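Local coordinates for protein CurF (Lyngbya majuscula, PDB 5DP2) that catalyses cyclopropane ring formation in curacin A biosynthesis, as an unusual NADP-binding member of the enoyl-acyl carrier protein reductase family, at residues 45-49 with 111-115; 148-152 with 178-182; 12-18 with 74-80. The contacts are given in a common frame with arbitrary orientation. Residue numbers count along the deposited sequence, not the author numbering.

Contact 1 of 3, residues 45-49 with 111-115. With NAP (NADP nicotinamide-adenine-dinucleotide phosphate), chain B.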
loop_
_atom_site.group_PDB
_atom_site.type_symbol
_atom_site.label_atom_id
_atom_site.label_comp_id
_atom_site.label_asym_id
_atom_site.label_seq_id
_atom_site.Cartn_x
_atom_site.Cartn_y
_atom_site.Cartn_z
ATOM N N ALA A 45 -4.237 -7.861 -13.247
ATOM C CA ALA A 45 -4.662 -6.608 -12.628
ATOM C C ALA A 45 -3.526 -6.109 -11.765
ATOM O O ALA A 45 -2.862 -6.887 -11.068
ATOM C CB ALA A 45 -5.948 -6.803 -11.825
ATOM N N VAL A 46 -3.314 -4.791 -11.792
ATOM C CA VAL A 46 -2.198 -4.177 -11.095
ATOM C C VAL A 46 -2.651 -2.787 -10.673
ATOM O O VAL A 46 -3.107 -2.008 -11.512
ATOM C CB VAL A 46 -0.906 -4.143 -11.983
ATOM C CG1 VAL A 46 -1.155 -3.727 -13.428
ATOM C CG2 VAL A 46 0.172 -3.335 -11.302
ATOM N N PRO A 47 -2.574 -2.470 -9.381
ATOM C CA PRO A 47 -3.033 -1.165 -8.942
ATOM C C PRO A 47 -1.937 -0.120 -8.998
ATOM O O PRO A 47 -0.742 -0.441 -9.035
ATOM C CB PRO A 47 -3.433 -1.420 -7.503
ATOM C CG PRO A 47 -2.412 -2.437 -7.049
ATOM C CD PRO A 47 -2.179 -3.336 -8.237
ATOM N N VAL A 48 -2.348 1.154 -8.973
ATOM C CA VAL A 48 -1.422 2.262 -8.807
ATOM C C VAL A 48 -1.226 2.544 -7.305
ATOM O O VAL A 48 -2.199 2.572 -6.553
ATOM C CB VAL A 48 -1.977 3.549 -9.471
ATOM C CG1 VAL A 48 -0.926 4.664 -9.433
ATOM C CG2 VAL A 48 -2.405 3.305 -10.905
ATOM N N ASN A 49 0.011 2.758 -6.864
ATOM C CA ASN A 49 0.282 3.152 -5.491
ATOM C C ASN A 49 0.744 4.607 -5.456
ATOM O O ASN A 49 1.350 5.101 -6.409
ATOM C CB ASN A 49 1.320 2.214 -4.854
ATOM C CG ASN A 49 0.660 0.890 -4.404
ATOM O OD1 ASN A 49 0.186 0.747 -3.260
ATOM N ND2 ASN A 49 0.532 -0.030 -5.294
ATOM N N ASN A 111 7.783 -4.496 -10.911
ATOM C CA ASN A 111 7.551 -4.371 -12.359
ATOM C C ASN A 111 6.204 -4.976 -12.769
ATOM O O ASN A 111 6.026 -5.409 -13.898
ATOM C CB ASN A 111 8.685 -5.042 -13.148
ATOM C CG ASN A 111 8.791 -6.530 -12.884
ATOM O OD1 ASN A 111 8.225 -7.036 -11.913
ATOM N ND2 ASN A 111 9.521 -7.237 -13.723
ATOM N N ALA A 112 5.213 -5.002 -11.854
ATOM C CA ALA A 112 3.918 -5.599 -12.206
ATOM C C ALA A 112 3.169 -4.875 -13.321
ATOM O O ALA A 112 2.292 -5.495 -13.922
ATOM C CB ALA A 112 3.032 -5.775 -10.992
ATOM N N PHE A 113 3.494 -3.598 -13.615
ATOM C CA PHE A 113 2.958 -2.957 -14.822
ATOM C C PHE A 113 3.771 -3.438 -16.038
ATOM O O PHE A 113 4.553 -2.695 -16.642
ATOM C CB PHE A 113 2.964 -1.426 -14.710
ATOM C CG PHE A 113 1.846 -0.838 -13.887
ATOM C CD1 PHE A 113 0.596 -0.669 -14.445
ATOM C CD2 PHE A 113 2.044 -0.377 -12.598
ATOM C CE1 PHE A 113 -0.456 -0.093 -13.711
ATOM C CE2 PHE A 113 1.006 0.221 -11.866
ATOM C CZ PHE A 113 -0.242 0.333 -12.430
ATOM N N SER A 114 3.542 -4.707 -16.392
ATOM C CA SER A 114 4.174 -5.412 -17.503
ATOM C C SER A 114 3.200 -6.485 -17.950
ATOM O O SER A 114 2.453 -7.023 -17.137
ATOM C CB SER A 114 5.461 -6.124 -17.076
ATOM O OG SER A 114 6.437 -5.245 -16.553
ATOM N N SER A 115 3.261 -6.880 -19.219
ATOM C CA SER A 115 2.408 -7.969 -19.666
ATOM C C SER A 115 2.741 -9.280 -18.944
ATOM O O SER A 115 1.832 -10.046 -18.564
ATOM C CB SER A 115 2.568 -8.170 -21.169
ATOM O OG SER A 115 2.376 -6.965 -21.891
HETATM P PA NAP B . -3.711 6.766 -0.841
HETATM O O1A NAP B . -4.765 6.029 -1.592
HETATM O O2A NAP B . -3.787 6.836 0.640
HETATM O O5B NAP B . -3.629 8.231 -1.475
HETATM C C5B NAP B . -2.966 9.301 -0.788
HETATM C C4B NAP B . -3.778 9.854 0.364
HETATM O O4B NAP B . -3.131 11.009 0.845
HETATM C C3B NAP B . -5.186 10.227 0.005
HETATM O O3B NAP B . -6.071 9.379 0.740
HETATM C C2B NAP B . -5.336 11.704 0.415
HETATM O O2B NAP B . -6.460 12.065 1.165
HETATM C C1B NAP B . -4.138 11.928 1.317
HETATM N N9A NAP B . -3.541 13.253 1.215
HETATM C C8A NAP B . -2.600 13.668 0.298
HETATM N N7A NAP B . -2.270 14.964 0.508
HETATM C C5A NAP B . -2.990 15.369 1.564
HETATM C C6A NAP B . -3.109 16.591 2.290
HETATM N N6A NAP B . -2.375 17.663 1.928
HETATM N N1A NAP B . -3.943 16.637 3.321
HETATM C C2A NAP B . -4.655 15.554 3.652
HETATM N N3A NAP B . -4.628 14.360 3.054
HETATM C C4A NAP B . -3.816 14.282 2.012
HETATM O O3 NAP B . -2.261 6.190 -1.238
HETATM P PN NAP B . -1.526 4.854 -0.749
HETATM O O1N NAP B . -0.817 4.292 -1.919
HETATM O O2N NAP B . -2.476 3.976 0.013
HETATM O O5D NAP B . -0.439 5.445 0.210
HETATM C C5D NAP B . -0.863 6.079 1.439
HETATM C C4D NAP B . 0.303 6.920 2.019
HETATM O O4D NAP B . 1.170 6.043 2.689
HETATM C C3D NAP B . 1.168 7.628 0.969
HETATM O O3D NAP B . 1.723 8.802 1.577
HETATM C C2D NAP B . 2.224 6.601 0.650
HETATM O O2D NAP B . 3.409 7.233 0.157
HETATM C C1D NAP B . 2.421 5.938 1.988
HETATM N N1N NAP B . 2.756 4.499 2.067
HETATM C C2N NAP B . 3.843 4.106 2.769
HETATM C C3N NAP B . 4.203 2.767 2.895
HETATM C C7N NAP B . 5.409 2.389 3.684
HETATM O O7N NAP B . 5.759 1.234 3.568
HETATM N N7N NAP B . 6.012 3.325 4.464
HETATM C C4N NAP B . 3.413 1.793 2.275
HETATM C C5N NAP B . 2.301 2.221 1.561
HETATM C C6N NAP B . 1.979 3.581 1.467
HETATM P P2B NAP B . -7.933 12.229 0.564
HETATM O O1X NAP B . -8.398 10.833 0.170
HETATM O O2X NAP B . -8.695 12.808 1.722
HETATM O O3X NAP B . -7.821 13.148 -0.629
#
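An inverse gamma turn centred on Phe113 (phi/psi -79/72) is the striking feature: it closes with a weak 2.9 Å hydrogen bond from Ser114 N to Ala112 O and carries the Phe113 ring across to the end of strand 39-48. No hydrogen bond joins residues 45-49 to 111-115, so the join is apolar. Val46, pointing toward the loop, does most of the work from the strand. Its CG2 lies 3.7 Å from the Phe113 ring centroid and 11° off the ring normal, a CH-pi contact, while CG1 comes within 3.7 Å of Phe113 CD1 over the same face. Val46 CG2 also meets Ala112 CB at 3.8 Å. Farther along, Pro47 O approaches Phe113 CE2 at 3.4 Å and Val48 CG2 approaches Phe113 CZ at 4.0 Å. The loop is braced from within by Ser114 OG, which donates to Asn111 O at 2.7 Å. Past the strand, Asn49 enters the NADP pocket, its C atom 3.9 Å from NAP O1N; its side chain is hydrogen-bonded to Glu83 and Lys336. A buried loop packed on a strand that runs to the cofactor belongs to the GroES-like domain of medium-chain dehydrogenases/reductases.

Contact 2 of 3, residues 148-152 with 178-182; sequences YGLHN and LAQFF
Two helix ends pack side by side: 148-152, near the end of helix 140-153, and 178-182, where helix 170-181 finishes and Phe182 (phi/psi -81/1) leaves it. The first segment contains a wider pi-type turn over 148-152; the second keeps a regular bond, Phe182 N to Leu178 O at 2.9 Å. Leu150 CA lies 7.3 Å from Ala179 CA, and His151 CA 8.6 Å from Phe182 CA. The main bump is Leu150 (m,t), which enters the hollow bordered by Leu178, Ala179 and Phe182. Leu150 CD1 sits 4.1 Å from both Leu178 CB and Ala179 N, and 4.5 Å from Ala179 CB; small Ala179 forms the hollow's low side. Phe182 (chi1 m) is the answering bump, its CE2 4.3 Å from Leu150 CB, at the ring edge, and its CZ 3.7 Å from His151 CB. The His151 and Phe182 rings, with planes at 29° and centroids 5.8 Å apart, are slid so that they barely overlap. Within the first segment, His151 ND1 donates to Asn152 OD1 at 3.0 Å. Helix 170-181 links strands 161-164 and 185-190 in a beta-alpha-beta crossover of the Rossmann fold. With no hydrogen bond between the segments, shape and van der Waals contact hold them together.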
loop_
_atom_site.group_PDB
_atom_site.type_symbol
_atom_site.label_atom_id
_atom_site.label_comp_id
_atom_site.label_asym_id
_atom_site.label_seq_id
_atom_site.Cartn_x
_atom_site.Cartn_y
_atom_site.Cartn_z
ATOM N N TYR A 148 1.139 -4.902 9.352
ATOM C CA TYR A 148 2.432 -4.805 10.012
ATOM C C TYR A 148 2.434 -3.677 11.034
ATOM O O TYR A 148 2.887 -3.835 12.169
ATOM C CB TYR A 148 3.539 -4.635 8.962
ATOM C CG TYR A 148 4.902 -4.633 9.562
ATOM C CD1 TYR A 148 5.377 -5.727 10.280
ATOM C CD2 TYR A 148 5.747 -3.536 9.410
ATOM C CE1 TYR A 148 6.643 -5.744 10.825
ATOM C CE2 TYR A 148 7.028 -3.546 9.937
ATOM C CZ TYR A 148 7.480 -4.650 10.646
ATOM O OH TYR A 148 8.750 -4.667 11.188
ATOM N N GLY A 149 1.919 -2.508 10.639
ATOM C CA GLY A 149 1.900 -1.380 11.557
ATOM C C GLY A 149 0.993 -1.588 12.761
ATOM O O GLY A 149 1.387 -1.318 13.902
ATOM N N LEU A 150 -0.263 -1.958 12.506
ATOM C CA LEU A 150 -1.263 -2.041 13.583
ATOM C C LEU A 150 -1.090 -3.267 14.478
ATOM O O LEU A 150 -1.301 -3.179 15.682
ATOM C CB LEU A 150 -2.673 -2.018 13.024
ATOM C CG LEU A 150 -3.120 -0.716 12.333
ATOM C CD1 LEU A 150 -4.420 -0.950 11.622
ATOM C CD2 LEU A 150 -3.226 0.442 13.295
ATOM N N HIS A 151 -0.776 -4.413 13.874
ATOM C CA HIS A 151 -0.654 -5.662 14.609
ATOM C C HIS A 151 0.771 -5.879 15.096
ATOM O O HIS A 151 1.029 -5.963 16.283
ATOM C CB HIS A 151 -1.157 -6.832 13.775
ATOM C CG HIS A 151 -0.985 -8.171 14.420
ATOM N ND1 HIS A 151 0.138 -8.949 14.233
ATOM C CD2 HIS A 151 -1.797 -8.885 15.228
ATOM C CE1 HIS A 151 0.025 -10.073 14.920
ATOM N NE2 HIS A 151 -1.142 -10.060 15.534
ATOM N N ASN A 152 1.741 -5.989 14.183
ATOM C CA ASN A 152 3.078 -6.389 14.603
ATOM C C ASN A 152 3.761 -5.329 15.467
ATOM O O ASN A 152 4.424 -5.650 16.437
ATOM C CB ASN A 152 3.982 -6.719 13.412
ATOM C CG ASN A 152 3.591 -7.987 12.689
ATOM O OD1 ASN A 152 2.436 -8.214 12.412
ATOM N ND2 ASN A 152 4.590 -8.756 12.274
ATOM N N LEU A 178 -8.860 -3.331 9.476
ATOM C CA LEU A 178 -8.081 -4.075 10.459
ATOM C C LEU A 178 -8.312 -3.567 11.880
ATOM O O LEU A 178 -8.471 -4.364 12.815
ATOM C CB LEU A 178 -6.588 -4.022 10.103
ATOM C CG LEU A 178 -6.194 -4.990 9.009
ATOM C CD1 LEU A 178 -4.862 -4.574 8.413
ATOM C CD2 LEU A 178 -6.112 -6.404 9.550
ATOM N N ALA A 179 -8.328 -2.249 12.066
ATOM C CA ALA A 179 -8.558 -1.718 13.389
ATOM C C ALA A 179 -9.911 -2.189 13.947
ATOM O O ALA A 179 -10.012 -2.522 15.130
ATOM C CB ALA A 179 -8.461 -0.202 13.378
ATOM N N GLN A 180 -10.928 -2.205 13.098
ATOM C CA GLN A 180 -12.225 -2.694 13.585
ATOM C C GLN A 180 -12.237 -4.198 13.811
ATOM O O GLN A 180 -12.839 -4.650 14.793
ATOM C CB GLN A 180 -13.318 -2.236 12.658
ATOM C CG GLN A 180 -13.347 -0.723 12.620
ATOM C CD GLN A 180 -14.648 -0.170 12.140
ATOM O OE1 GLN A 180 -15.225 -0.635 11.160
ATOM N NE2 GLN A 180 -15.144 0.820 12.862
ATOM N N PHE A 181 -11.538 -4.973 12.978
ATOM C CA PHE A 181 -11.377 -6.413 13.224
ATOM C C PHE A 181 -10.727 -6.677 14.586
ATOM O O PHE A 181 -11.090 -7.626 15.288
ATOM C CB PHE A 181 -10.553 -7.045 12.083
ATOM C CG PHE A 181 -10.147 -8.480 12.333
ATOM C CD1 PHE A 181 -11.065 -9.501 12.248
ATOM C CD2 PHE A 181 -8.837 -8.780 12.725
ATOM C CE1 PHE A 181 -10.692 -10.801 12.511
ATOM C CE2 PHE A 181 -8.456 -10.083 12.986
ATOM C CZ PHE A 181 -9.388 -11.094 12.873
ATOM N N PHE A 182 -9.770 -5.828 14.973
ATOM C CA PHE A 182 -9.089 -5.955 16.251
ATOM C C PHE A 182 -9.900 -5.369 17.407
ATOM O O PHE A 182 -9.432 -5.432 18.561
ATOM C CB PHE A 182 -7.716 -5.254 16.194
ATOM C CG PHE A 182 -6.725 -5.869 15.263
ATOM C CD1 PHE A 182 -6.564 -7.226 15.190
ATOM C CD2 PHE A 182 -5.925 -5.057 14.464
ATOM C CE1 PHE A 182 -5.646 -7.772 14.320
ATOM C CE2 PHE A 182 -4.992 -5.601 13.606
ATOM C CZ PHE A 182 -4.891 -6.957 13.530
#

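Contact 3 of 3, residues 12-18 with 74-80; sequences QLRIPSY and SAENLTF
Phe80 (chi1 m), pointing toward segment 12-18, anchors the apolar centre: its CD2 lies 4.1 Å from Leu13 CD2 and its CZ 4.2 Å from Ile15 CG2. Ile15 (p,t) extends CD1 to Leu78 CD2 at 4.3 Å and to Ala75 CB at 4.4 Å. Tyr18 (chi1 m) closes this patch: Ala75 CB stands over its ring face, 3.7 Å from the centroid and 16° off the normal, a CH-pi contact, while Leu78 CD2 lies at the ring edge, 3.9 Å from Tyr18 CE1. The backbones run antiparallel, with CA-CA distances of 5.9 Å for Arg14-Thr79, 4.9 Å for Pro16-Glu76 and 5.2 Å for Ser17-Ala75. Residues 12-14 are extended and belong to the two-stranded antiparallel sheet 11-14/25-28, which lies against the loop leading from helix 50-57 to strand 83-91 of the GroES-like domain. Residues 75-77 form a 3-10 turn, with Asn77 N to Ser74 O at 3.0 Å and Leu78 N to Ala75 O at 3.1 Å. No direct backbone N-H...O bond crosses; water fills the gap. Water 1 accepts from Phe80 N (2.9 Å) and lies 2.7 Å from Leu13 O. Water 2 accepts from Ile15 N (2.9 Å) and lies 2.9 Å from Ala75 O and 2.7 Å from Leu78 O. Water 3 donates to Ile15 O (3.2 Å) and Glu76 O (2.9 Å), and Glu76 CA makes a CA-H...O contact of 3.4 Å with Ile15 O. At the polar edge Arg14 (m,m,m) folds so that NE (3.2 Å) and NH2 (2.9 Å) both donate to Glu76 O, while Arg14 NH1 donates to Gln12 OE1 at 2.9 Å.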
loop_
_atom_site.group_PDB
_atom_site.type_symbol
_atom_site.label_atom_id
_atom_site.label_comp_id
_atom_site.label_asym_id
_atom_site.label_seq_id
_atom_site.Cartn_x
_atom_site.Cartn_y
_atom_site.Cartn_z
ATOM N N GLN A 12 5.843 -3.044 -21.268
ATOM C CA GLN A 12 6.178 -2.686 -19.886
ATOM C C GLN A 12 6.028 -1.174 -19.736
ATOM O O GLN A 12 6.462 -0.419 -20.617
ATOM C CB GLN A 12 7.594 -3.124 -19.523
ATOM C CG GLN A 12 7.997 -2.751 -18.100
ATOM C CD GLN A 12 9.312 -3.399 -17.729
ATOM O OE1 GLN A 12 10.391 -2.889 -18.064
ATOM N NE2 GLN A 12 9.235 -4.539 -17.067
ATOM N N LEU A 13 5.438 -0.738 -18.626
ATOM C CA LEU A 13 5.228 0.700 -18.391
ATOM C C LEU A 13 6.563 1.339 -18.011
ATOM O O LEU A 13 7.264 0.890 -17.109
ATOM C CB LEU A 13 4.201 0.866 -17.260
ATOM C CG LEU A 13 3.667 2.288 -17.076
ATOM C CD1 LEU A 13 2.849 2.721 -18.261
ATOM C CD2 LEU A 13 2.822 2.323 -15.799
ATOM N N ARG A 14 6.901 2.433 -18.718
ATOM C CA ARG A 14 8.175 3.104 -18.547
ATOM C C ARG A 14 7.993 4.606 -18.707
ATOM O O ARG A 14 6.951 5.068 -19.173
ATOM C CB ARG A 14 9.200 2.580 -19.583
ATOM C CG ARG A 14 9.491 1.083 -19.486
ATOM C CD ARG A 14 10.322 0.698 -18.274
ATOM N NE ARG A 14 11.762 0.931 -18.518
ATOM C CZ ARG A 14 12.519 0.085 -19.224
ATOM N NH1 ARG A 14 12.068 -1.093 -19.603
ATOM N NH2 ARG A 14 13.764 0.425 -19.543
ATOM N N ILE A 15 9.030 5.349 -18.337
ATOM C CA ILE A 15 9.093 6.790 -18.576
ATOM C C ILE A 15 10.448 7.143 -19.190
ATOM O O ILE A 15 11.451 6.486 -18.919
ATOM C CB ILE A 15 8.881 7.605 -17.284
ATOM C CG1 ILE A 15 9.853 7.200 -16.179
ATOM C CG2 ILE A 15 7.439 7.516 -16.820
ATOM C CD1 ILE A 15 9.813 8.084 -14.949
ATOM N N PRO A 16 10.498 8.264 -19.937
ATOM C CA PRO A 16 11.769 8.718 -20.485
ATOM C C PRO A 16 12.542 9.607 -19.523
ATOM O O PRO A 16 13.757 9.809 -19.703
ATOM C CB PRO A 16 11.340 9.522 -21.709
ATOM C CG PRO A 16 9.999 10.064 -21.353
ATOM C CD PRO A 16 9.358 8.942 -20.576
ATOM N N SER A 17 11.853 10.184 -18.546
ATOM C CA SER A 17 12.387 11.253 -17.703
ATOM C C SER A 17 11.310 11.495 -16.641
ATOM O O SER A 17 10.158 11.066 -16.803
ATOM C CB SER A 17 12.647 12.541 -18.489
ATOM O OG SER A 17 11.472 12.967 -19.155
ATOM N N TYR A 18 11.677 12.216 -15.588
ATOM C CA TYR A 18 10.757 12.545 -14.497
ATOM C C TYR A 18 10.026 13.858 -14.752
ATOM O O TYR A 18 10.547 14.767 -15.429
ATOM C CB TYR A 18 11.530 12.681 -13.194
ATOM C CG TYR A 18 12.148 11.388 -12.721
ATOM C CD1 TYR A 18 11.362 10.279 -12.501
ATOM C CD2 TYR A 18 13.510 11.257 -12.482
ATOM C CE1 TYR A 18 11.907 9.075 -12.063
ATOM C CE2 TYR A 18 14.069 10.048 -12.036
ATOM C CZ TYR A 18 13.246 8.955 -11.830
ATOM O OH TYR A 18 13.735 7.730 -11.393
ATOM N N SER A 74 18.175 5.025 -12.956
ATOM C CA SER A 74 17.922 6.115 -13.913
ATOM C C SER A 74 16.445 6.141 -14.244
ATOM O O SER A 74 15.796 5.098 -14.202
ATOM C CB SER A 74 18.702 5.928 -15.214
ATOM O OG SER A 74 18.127 4.891 -15.982
ATOM N N ALA A 75 15.908 7.304 -14.619
ATOM C CA ALA A 75 14.494 7.386 -14.950
ATOM C C ALA A 75 14.113 6.405 -16.029
ATOM O O ALA A 75 13.044 5.776 -15.949
ATOM C CB ALA A 75 14.119 8.798 -15.396
ATOM N N GLU A 76 14.939 6.290 -17.068
ATOM C CA GLU A 76 14.569 5.456 -18.201
ATOM C C GLU A 76 14.594 3.963 -17.895
ATOM O O GLU A 76 14.100 3.159 -18.693
ATOM C CB GLU A 76 15.451 5.769 -19.408
ATOM C CG GLU A 76 16.915 5.401 -19.225
ATOM C CD GLU A 76 17.765 5.837 -20.396
ATOM O OE1 GLU A 76 17.411 6.846 -21.028
ATOM O OE2 GLU A 76 18.782 5.181 -20.693
ATOM N N ASN A 77 15.139 3.595 -16.728
ATOM C CA ASN A 77 15.162 2.202 -16.277
ATOM C C ASN A 77 14.071 1.893 -15.251
ATOM O O ASN A 77 13.902 0.731 -14.885
ATOM C CB ASN A 77 16.534 1.855 -15.694
ATOM C CG ASN A 77 17.633 1.874 -16.730
ATOM O OD1 ASN A 77 17.380 1.966 -17.935
ATOM N ND2 ASN A 77 18.866 1.757 -16.249
ATOM N N LEU A 78 13.395 2.912 -14.726
ATOM C CA LEU A 78 12.401 2.706 -13.657
ATOM C C LEU A 78 11.204 1.901 -14.159
ATOM O O LEU A 78 10.621 2.217 -15.195
ATOM C CB LEU A 78 11.933 4.072 -13.144
ATOM C CG LEU A 78 10.971 4.047 -11.942
ATOM C CD1 LEU A 78 11.606 3.481 -10.686
ATOM C CD2 LEU A 78 10.454 5.443 -11.670
ATOM N N THR A 79 10.824 0.887 -13.371
ATOM C CA THR A 79 9.598 0.144 -13.612
ATOM C C THR A 79 8.596 0.435 -12.484
ATOM O O THR A 79 8.934 1.020 -11.455
ATOM C CB THR A 79 9.858 -1.372 -13.757
ATOM O OG1 THR A 79 10.382 -1.896 -12.536
ATOM C CG2 THR A 79 10.844 -1.682 -14.850
ATOM N N PHE A 80 7.361 0.002 -12.728
ATOM C CA PHE A 80 6.245 0.268 -11.831
ATOM C C PHE A 80 5.487 -1.016 -11.572
ATOM O O PHE A 80 5.508 -1.939 -12.386
ATOM C CB PHE A 80 5.301 1.313 -12.460
ATOM C CG PHE A 80 5.999 2.582 -12.841
ATOM C CD1 PHE A 80 6.179 3.595 -11.925
ATOM C CD2 PHE A 80 6.551 2.745 -14.112
ATOM C CE1 PHE A 80 6.893 4.729 -12.243
ATOM C CE2 PHE A 80 7.258 3.886 -14.442
ATOM C CZ PHE A 80 7.414 4.887 -13.519
HETATM O O HOH W 1 6.768 -1.122 -15.303
HETATM O O HOH W 2 11.275 3.855 -17.253
HETATM O O HOH W 3 12.328 4.060 -20.736
#

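Overall arrangement
Contacts 1 and 3 adjoin, their centres about 13 Å apart, and Phe113 joins them: Phe113 N is probably hydrogen-bonded to Phe80 O, and Phe113 O to Leu13 N, both at 2.9 Å, linking the two segments of contact 3, and its ring packs on strand 39-48 as well as on Leu13 and Phe80. Contact 2 stands across the chain's centre from both, in the Rossmann part, its centre about 26 Å from that of contact 1 and about 34 Å from that of contact 3. Contacts 1 and 2 are buried, apolar and without hydrogen bonds across, one setting loop on strand, the other helix on helix. Contact 3, farther out and partly exposed, adds arginine and waters to its apolar interior.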